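Local coordinates for tegumental protein 20.8 kDa (Clonorchis sinensis, PDB 5X2D) that is a tegumental-allergen-like protein of the liver fluke, probably calcium-binding as a whole, represented here by its dynein light chain-like domain, at residues 3-7 against 23-27; 74-78 against 90-95. Numbering follows the deposited sequence.

From the N terminus, the chain runs through 3-7 into strand 7-13, turns, and enters helix 16-29. Contact 1 closes this first loop by bringing helix residues 23-27 back against the N-terminal lead-in. Helix 36-54 and strands 58-63 and 66-69 follow. Contact 2 then closes a second loop, the hairpin of strands 78-83 and 87-92, at its open end near the C terminus. The two contacts come in series and neither nest nor cross. The centres of contact 1 and contact 2 are about 20 Å apart, on opposite sides of the chain's centre. Contact 1 ties a helix to the entry of strand 7-13; contact 2 joins the lead-in to strand 78-83 to the end of strand 87-92.

Contact 1 (3-7 against 23-27)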
ATOM      1  N   LEU A   3      22.464   8.512  -0.038  1.00119.16           N
ATOM      2  CA  LEU A   3      21.852   7.249  -0.452  1.00114.48           C
ATOM      3  C   LEU A   3      22.532   6.665  -1.678  1.00113.85           C
ATOM      4  O   LEU A   3      22.886   7.394  -2.603  1.00114.83           O
ATOM      5  CB  LEU A   3      20.365   7.421  -0.748  1.00106.65           C
ATOM      6  CG  LEU A   3      19.427   7.445   0.451  1.00102.16           C
ATOM      7  CD1 LEU A   3      18.013   7.503  -0.065  1.00 93.07           C
ATOM      8  CD2 LEU A   3      19.638   6.203   1.302  1.00107.88           C
ATOM      9  N   PRO A   4      22.707   5.343  -1.692  1.00115.08           N
ATOM     10  CA  PRO A   4      23.237   4.692  -2.885  1.00119.20           C
ATOM     11  C   PRO A   4      22.425   5.107  -4.123  1.00113.66           C
ATOM     12  O   PRO A   4      21.246   5.457  -3.987  1.00104.76           O
ATOM     13  CB  PRO A   4      23.071   3.203  -2.559  1.00119.24           C
ATOM     14  CG  PRO A   4      23.131   3.136  -1.086  1.00116.23           C
ATOM     15  CD  PRO A   4      22.416   4.374  -0.621  1.00112.32           C
ATOM     16  N   PRO A   5      23.071   5.150  -5.301  1.00107.92           N
ATOM     17  CA  PRO A   5      22.372   5.563  -6.524  1.00108.14           C
ATOM     18  C   PRO A   5      21.262   4.603  -6.963  1.00106.74           C
ATOM     19  O   PRO A   5      20.296   5.046  -7.591  1.00105.58           O
ATOM     20  CB  PRO A   5      23.493   5.620  -7.563  1.00115.49           C
ATOM     21  CG  PRO A   5      24.605   4.806  -6.989  1.00119.02           C
ATOM     22  CD  PRO A   5      24.517   4.979  -5.517  1.00112.86           C
ATOM     23  N   GLU A   6      21.386   3.322  -6.623  1.00111.89           N
ATOM     24  CA  GLU A   6      20.356   2.337  -6.964  1.00118.87           C
ATOM     25  C   GLU A   6      18.998   2.742  -6.422  1.00117.02           C
ATOM     26  O   GLU A   6      17.981   2.532  -7.079  1.00121.30           O
ATOM     27  CB  GLU A   6      20.695   0.940  -6.419  1.00120.65           C
ATOM     28  CG  GLU A   6      22.118   0.442  -6.609  1.00133.53           C
ATOM     29  CD  GLU A   6      23.063   0.947  -5.544  1.00139.68           C
ATOM     30  OE1 GLU A   6      23.031   2.163  -5.274  1.00140.47           O
ATOM     31  OE2 GLU A   6      23.803   0.134  -4.948  1.00141.74           O
ATOM     32  N   ILE A   7      18.988   3.318  -5.221  1.00107.03           N
ATOM     33  CA  ILE A   7      17.745   3.716  -4.579  1.00 99.12           C
ATOM     34  C   ILE A   7      17.191   5.038  -5.079  1.00 95.50           C
ATOM     35  O   ILE A   7      17.834   6.079  -4.990  1.00108.11           O
ATOM     36  CB  ILE A   7      17.928   3.769  -3.056  1.00 92.96           C
ATOM     37  CG1 ILE A   7      17.786   2.356  -2.502  1.00 93.53           C
ATOM     38  CG2 ILE A   7      16.869   4.646  -2.401  1.00 90.42           C
ATOM     39  CD1 ILE A   7      18.467   2.156  -1.234  1.00 93.64           C
ATOM     40  N   ALA A  23      18.439   1.335   3.382  1.00 79.89           N
ATOM     41  CA  ALA A  23      19.183   1.006   2.150  1.00 90.72           C
ATOM     42  C   ALA A  23      20.103  -0.185   2.384  1.00 97.76           C
ATOM     43  O   ALA A  23      19.995  -1.224   1.725  1.00 86.96           O
ATOM     44  CB  ALA A  23      19.995   2.177   1.675  1.00 93.50           C
ATOM     45  N   ARG A  24      20.996   0.001   3.353  1.00102.54           N
ATOM     46  CA  ARG A  24      21.966  -0.995   3.794  1.00115.23           C
ATOM     47  C   ARG A  24      21.404  -2.401   4.022  1.00113.89           C
ATOM     48  O   ARG A  24      21.979  -3.381   3.560  1.00117.76           O
ATOM     49  CB  ARG A  24      22.587  -0.501   5.103  1.00128.22           C
ATOM     50  CG  ARG A  24      24.070  -0.181   5.078  1.00138.50           C
ATOM     51  CD  ARG A  24      24.901  -1.453   5.170  1.00149.86           C
ATOM     52  NE  ARG A  24      26.323  -1.164   5.340  1.00153.94           N
ATOM     53  CZ  ARG A  24      27.247  -2.078   5.622  1.00154.67           C
ATOM     54  NH1 ARG A  24      26.905  -3.353   5.747  1.00158.04           N
ATOM     55  NH2 ARG A  24      28.516  -1.719   5.760  1.00150.75           N
ATOM     56  N   GLU A  25      20.288  -2.496   4.737  1.00 98.78           N
ATOM     57  CA  GLU A  25      19.713  -3.787   5.064  1.00 94.45           C
ATOM     58  C   GLU A  25      18.997  -4.394   3.858  1.00102.29           C
ATOM     59  O   GLU A  25      19.017  -5.614   3.655  1.00114.11           O
ATOM     60  CB  GLU A  25      18.748  -3.642   6.259  1.00 94.62           C
ATOM     61  CG  GLU A  25      18.014  -4.911   6.661  1.00 95.36           C
ATOM     62  CD  GLU A  25      18.922  -5.893   7.401  1.00106.38           C
ATOM     63  OE1 GLU A  25      20.094  -5.522   7.691  1.00105.05           O
ATOM     64  OE2 GLU A  25      18.455  -7.022   7.711  1.00107.48           O
ATOM     65  N   THR A  26      18.397  -3.530   3.045  1.00 91.79           N
ATOM     66  CA  THR A  26      17.584  -3.957   1.902  1.00 89.20           C
ATOM     67  C   THR A  26      18.349  -4.440   0.661  1.00 88.19           C
ATOM     68  O   THR A  26      18.133  -5.548   0.186  1.00 89.94           O
ATOM     69  CB  THR A  26      16.696  -2.798   1.442  1.00 91.69           C
ATOM     70  OG1 THR A  26      15.842  -2.418   2.515  1.00 94.71           O
ATOM     71  CG2 THR A  26      15.858  -3.175   0.242  1.00 93.36           C
ATOM     72  N   ILE A  27      19.271  -3.620   0.173  1.00 89.11           N
ATOM     73  CA  ILE A  27      19.882  -3.853  -1.131  1.00 99.78           C
ATOM     74  C   ILE A  27      20.572  -5.209  -1.277  1.00109.42           C
ATOM     75  O   ILE A  27      20.484  -5.826  -2.338  1.00108.28           O
ATOM     76  CB  ILE A  27      20.900  -2.748  -1.486  1.00 92.66           C
ATOM     77  CG1 ILE A  27      20.245  -1.380  -1.422  1.00 89.51           C
ATOM     78  CG2 ILE A  27      21.377  -2.903  -2.895  1.00 95.87           C
ATOM     79  CD1 ILE A  27      21.236  -0.272  -1.385  1.00 89.83           C
TER
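The lead-in 3-7 curls against one side of helix 16-29. Its bumps are Pro4 and Ile7; the helix offers Ala23 and Ile27, one turn apart. The small Ala23 side chain makes the hollow. Ile7 pushes its CD1 into it, 3.3 Å from Ala23 CB, a tight fit. The same Ile7 CD1 lies 3.7 Å from Ile27 CD1, so the methyl touches both residues. The Pro4 ring fits beside it, with CD 4.0 Å from Ala23 CB and CG 3.9 Å from Ile27 CD1. Leu3 starts sideways, but its end swings in to place CD2 4.1 Å from Ala23 CB. Glu6 lies at the margin, its OE2 4.4 Å from Ile27 CG2.

Within 3-7, a weak hydrogen bond, Ile7 N to Pro4 O at 3.3 Å, spans the bend. In the helix, Ile27 N bonds to Ala23 O at 2.9 Å. Leu83 of strand 78-83 touches Ile7 and Ile27, and Phe81 also packs on Ile7. The contact thus packs the entry to strand 7-13, outermost in this chain's sheet, against a helix lying over the sheet. No hydrogen bond crosses between the segments: their association here rests on apolar shape matching.

Contact 2 (74-78 against 90-95); sequences VPNMS and FWQTSE
Residues 90-92 end strand 87-92 in extended form, and 93-95 leave it as loop. Opposite them, 74-78 is a loop that becomes a strand at Ser78. Ser78 and Trp91 form an antiparallel non-hydrogen-bonded pair, with CA atoms 4.6 Å apart. Met77 and Gln92 follow at CA-CA 5.5 Å. Gln92 N donates to Met77 O at 3.1 Å, nearly straight at 173°. Ser78 CA makes a CA-H...O contact with Phe90 O at 3.1 Å.

Asn76 (phi/psi -106/-176) points toward 90-95. Its m rotamer, with chi2 -47°, lets ND2 donate to Gln92 O at 3.2 Å. This side-chain bond continues the pairing where 74-78 leaves strand geometry. Gln92 is t,t with chi3 45°. The extended chain lays OE1 3.3 Å from Met77 CG and 3.7 Å from Asn76 CB; NE2 binds Gly55 O. Met77 is m,t with chi3 -135° and leaves its backbone sideways. Trp91 has chi1 -66° and chi2 -63°. Its CD1 lies 3.8 Å from CB of Ser78 (p rotamer) and 4.3 Å from CG1 of Val74 (t rotamer), both oblique to the ring. Val74 also packs on Gln59 of the second subunit.

This is the open end of a beta hairpin in the dynein light chain-like sheet. By backbone hydrogen bonds within the chain, Ser78 joins Asn13, Trp91 joins Gln59 and Thr93 joins Cys57. The hairpin therefore sits between strands 7-13 and 58-63. Met77 and Phe90 touch helix 36-54, at Phe54 and Leu46.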
ATOM      1  N   VAL A  74      -0.400  11.293   7.068  1.00 70.66           N
ATOM      2  CA  VAL A  74       0.219  10.045   7.464  1.00 63.24           C
ATOM      3  C   VAL A  74       1.228  10.330   8.563  1.00 72.54           C
ATOM      4  O   VAL A  74       2.286  10.953   8.332  1.00 64.71           O
ATOM      5  CB  VAL A  74       0.894   9.335   6.295  1.00 78.04           C
ATOM      6  CG1 VAL A  74       1.615   8.124   6.791  1.00 65.04           C
ATOM      7  CG2 VAL A  74      -0.137   8.960   5.212  1.00 66.72           C
ATOM      8  N   PRO A  75       0.877   9.879   9.776  1.00 77.51           N
ATOM      9  CA  PRO A  75       1.445  10.225  11.079  1.00 68.95           C
ATOM     10  C   PRO A  75       2.859   9.737  11.402  1.00 66.38           C
ATOM     11  O   PRO A  75       3.607  10.536  11.955  1.00 74.32           O
ATOM     12  CB  PRO A  75       0.445   9.585  12.055  1.00 69.20           C
ATOM     13  CG  PRO A  75      -0.106   8.458  11.335  1.00 80.07           C
ATOM     14  CD  PRO A  75      -0.157   8.839   9.892  1.00 87.39           C
ATOM     15  N   ASN A  76       3.252   8.510  11.075  1.00 58.29           N
ATOM     16  CA  ASN A  76       4.584   8.118  11.520  1.00 74.66           C
ATOM     17  C   ASN A  76       5.600   8.078  10.394  1.00 79.38           C
ATOM     18  O   ASN A  76       5.309   8.520   9.273  1.00 94.43           O
ATOM     19  CB  ASN A  76       4.542   6.793  12.256  1.00 76.39           C
ATOM     20  CG  ASN A  76       3.751   6.881  13.561  1.00 80.32           C
ATOM     21  OD1 ASN A  76       3.937   7.810  14.370  1.00 74.84           O
ATOM     22  ND2 ASN A  76       2.867   5.908  13.776  1.00 68.02           N
ATOM     23  N   MET A  77       6.818   7.640  10.714  1.00 78.73           N
ATOM     24  CA  MET A  77       7.872   7.588   9.710  1.00 73.86           C
ATOM     25  C   MET A  77       7.360   6.780   8.548  1.00 72.14           C
ATOM     26  O   MET A  77       6.636   5.815   8.754  1.00 64.62           O
ATOM     27  CB  MET A  77       9.161   6.962  10.230  1.00 70.97           C
ATOM     28  CG  MET A  77       9.540   7.299  11.625  1.00 72.44           C
ATOM     29  SD  MET A  77      11.330   7.180  11.832  1.00 90.04           S
ATOM     30  CE  MET A  77      11.336   6.273  13.394  1.00 71.02           C
ATOM     31  N   SER A  78       7.643   7.251   7.341  1.00 57.36           N
ATOM     32  CA  SER A  78       7.340   6.515   6.151  1.00 57.60           C
ATOM     33  C   SER A  78       8.389   6.792   5.099  1.00 78.16           C
ATOM     34  O   SER A  78       8.798   7.938   4.874  1.00 80.71           O
ATOM     35  CB  SER A  78       5.924   6.821   5.663  1.00 57.84           C
ATOM     36  OG  SER A  78       5.760   8.150   5.271  1.00 77.32           O
ATOM     37  N   PHE A  90       7.635   1.650   3.405  1.00 74.23           N
ATOM     38  CA  PHE A  90       7.715   1.474   4.851  1.00 79.20           C
ATOM     39  C   PHE A  90       6.784   2.438   5.572  1.00 84.40           C
ATOM     40  O   PHE A  90       6.739   3.632   5.245  1.00 83.85           O
ATOM     41  CB  PHE A  90       9.147   1.654   5.354  1.00 67.16           C
ATOM     42  CG  PHE A  90      10.088   0.576   4.882  1.00 74.68           C
ATOM     43  CD1 PHE A  90      10.520   0.538   3.547  1.00 74.93           C
ATOM     44  CD2 PHE A  90      10.527  -0.415   5.755  1.00 67.91           C
ATOM     45  CE1 PHE A  90      11.392  -0.454   3.100  1.00 80.18           C
ATOM     46  CE2 PHE A  90      11.395  -1.417   5.319  1.00 87.25           C
ATOM     47  CZ  PHE A  90      11.828  -1.437   3.984  1.00 85.84           C
ATOM     48  N   TRP A  91       6.038   1.894   6.536  1.00 78.44           N
ATOM     49  CA  TRP A  91       5.199   2.654   7.456  1.00 82.03           C
ATOM     50  C   TRP A  91       5.428   2.166   8.864  1.00 78.21           C
ATOM     51  O   TRP A  91       5.136   1.014   9.160  1.00 84.98           O
ATOM     52  CB  TRP A  91       3.705   2.468   7.183  1.00 93.46           C
ATOM     53  CG  TRP A  91       3.160   2.975   5.911  1.00107.32           C
ATOM     54  CD1 TRP A  91       3.119   4.269   5.490  1.00107.31           C
ATOM     55  CD2 TRP A  91       2.505   2.199   4.899  1.00118.00           C
ATOM     56  NE1 TRP A  91       2.498   4.348   4.266  1.00114.60           N
ATOM     57  CE2 TRP A  91       2.113   3.090   3.880  1.00115.80           C
ATOM     58  CE3 TRP A  91       2.220   0.836   4.755  1.00123.55           C
ATOM     59  CZ2 TRP A  91       1.455   2.665   2.731  1.00109.70           C
ATOM     60  CZ3 TRP A  91       1.568   0.419   3.618  1.00120.51           C
ATOM     61  CH2 TRP A  91       1.187   1.334   2.625  1.00115.49           C
ATOM     62  N   GLN A  92       5.841   3.042   9.762  1.00 71.64           N
ATOM     63  CA  GLN A  92       5.802   2.701  11.169  1.00 66.74           C
ATOM     64  C   GLN A  92       4.353   2.850  11.620  1.00 67.85           C
ATOM     65  O   GLN A  92       3.762   3.885  11.430  1.00 68.19           O
ATOM     66  CB  GLN A  92       6.735   3.606  11.933  1.00 67.03           C
ATOM     67  CG  GLN A  92       6.727   3.429  13.411  1.00 74.52           C
ATOM     68  CD  GLN A  92       7.671   4.404  14.075  1.00 81.37           C
ATOM     69  OE1 GLN A  92       7.698   5.601  13.735  1.00 69.84           O
ATOM     70  NE2 GLN A  92       8.488   3.897  14.992  1.00 91.97           N
ATOM     71  N   THR A  93       3.737   1.785  12.125  1.00 92.85           N
ATOM     72  CA  THR A  93       2.318   1.869  12.489  1.00 90.00           C
ATOM     73  C   THR A  93       2.090   2.216  13.958  1.00 89.89           C
ATOM     74  O   THR A  93       0.978   2.554  14.327  1.00 90.61           O
ATOM     75  CB  THR A  93       1.553   0.548  12.178  1.00 96.97           C
ATOM     76  OG1 THR A  93       2.260  -0.572  12.724  1.00109.56           O
ATOM     77  CG2 THR A  93       1.400   0.333  10.672  1.00 85.14           C
ATOM     78  N   SER A  94       3.137   2.143  14.784  1.00 91.15           N
ATOM     79  CA  SER A  94       3.096   2.556  16.197  1.00 95.94           C
ATOM     80  C   SER A  94       4.519   2.774  16.694  1.00102.53           C
ATOM     81  O   SER A  94       5.458   2.325  16.041  1.00102.24           O
ATOM     82  CB  SER A  94       2.394   1.512  17.076  1.00105.92           C
ATOM     83  OG  SER A  94       0.982   1.573  16.946  1.00108.29           O
ATOM     84  N   GLU A  95       4.704   3.476  17.815  1.00101.60           N
ATOM     85  CA  GLU A  95       6.032   3.488  18.436  1.00101.66           C
ATOM     86  C   GLU A  95       5.981   3.050  19.900  1.00107.71           C
ATOM     87  O   GLU A  95       5.897   1.855  20.197  1.00112.08           O
ATOM     88  CB  GLU A  95       6.702   4.857  18.278  1.00108.03           C
ATOM     89  CG  GLU A  95       5.973   6.057  18.876  1.00124.25           C
ATOM     90  CD  GLU A  95       6.721   7.367  18.616  1.00127.36           C
ATOM     91  OE1 GLU A  95       7.890   7.495  19.050  1.00125.28           O
ATOM     92  OE2 GLU A  95       6.145   8.259  17.960  1.00122.73           O
TER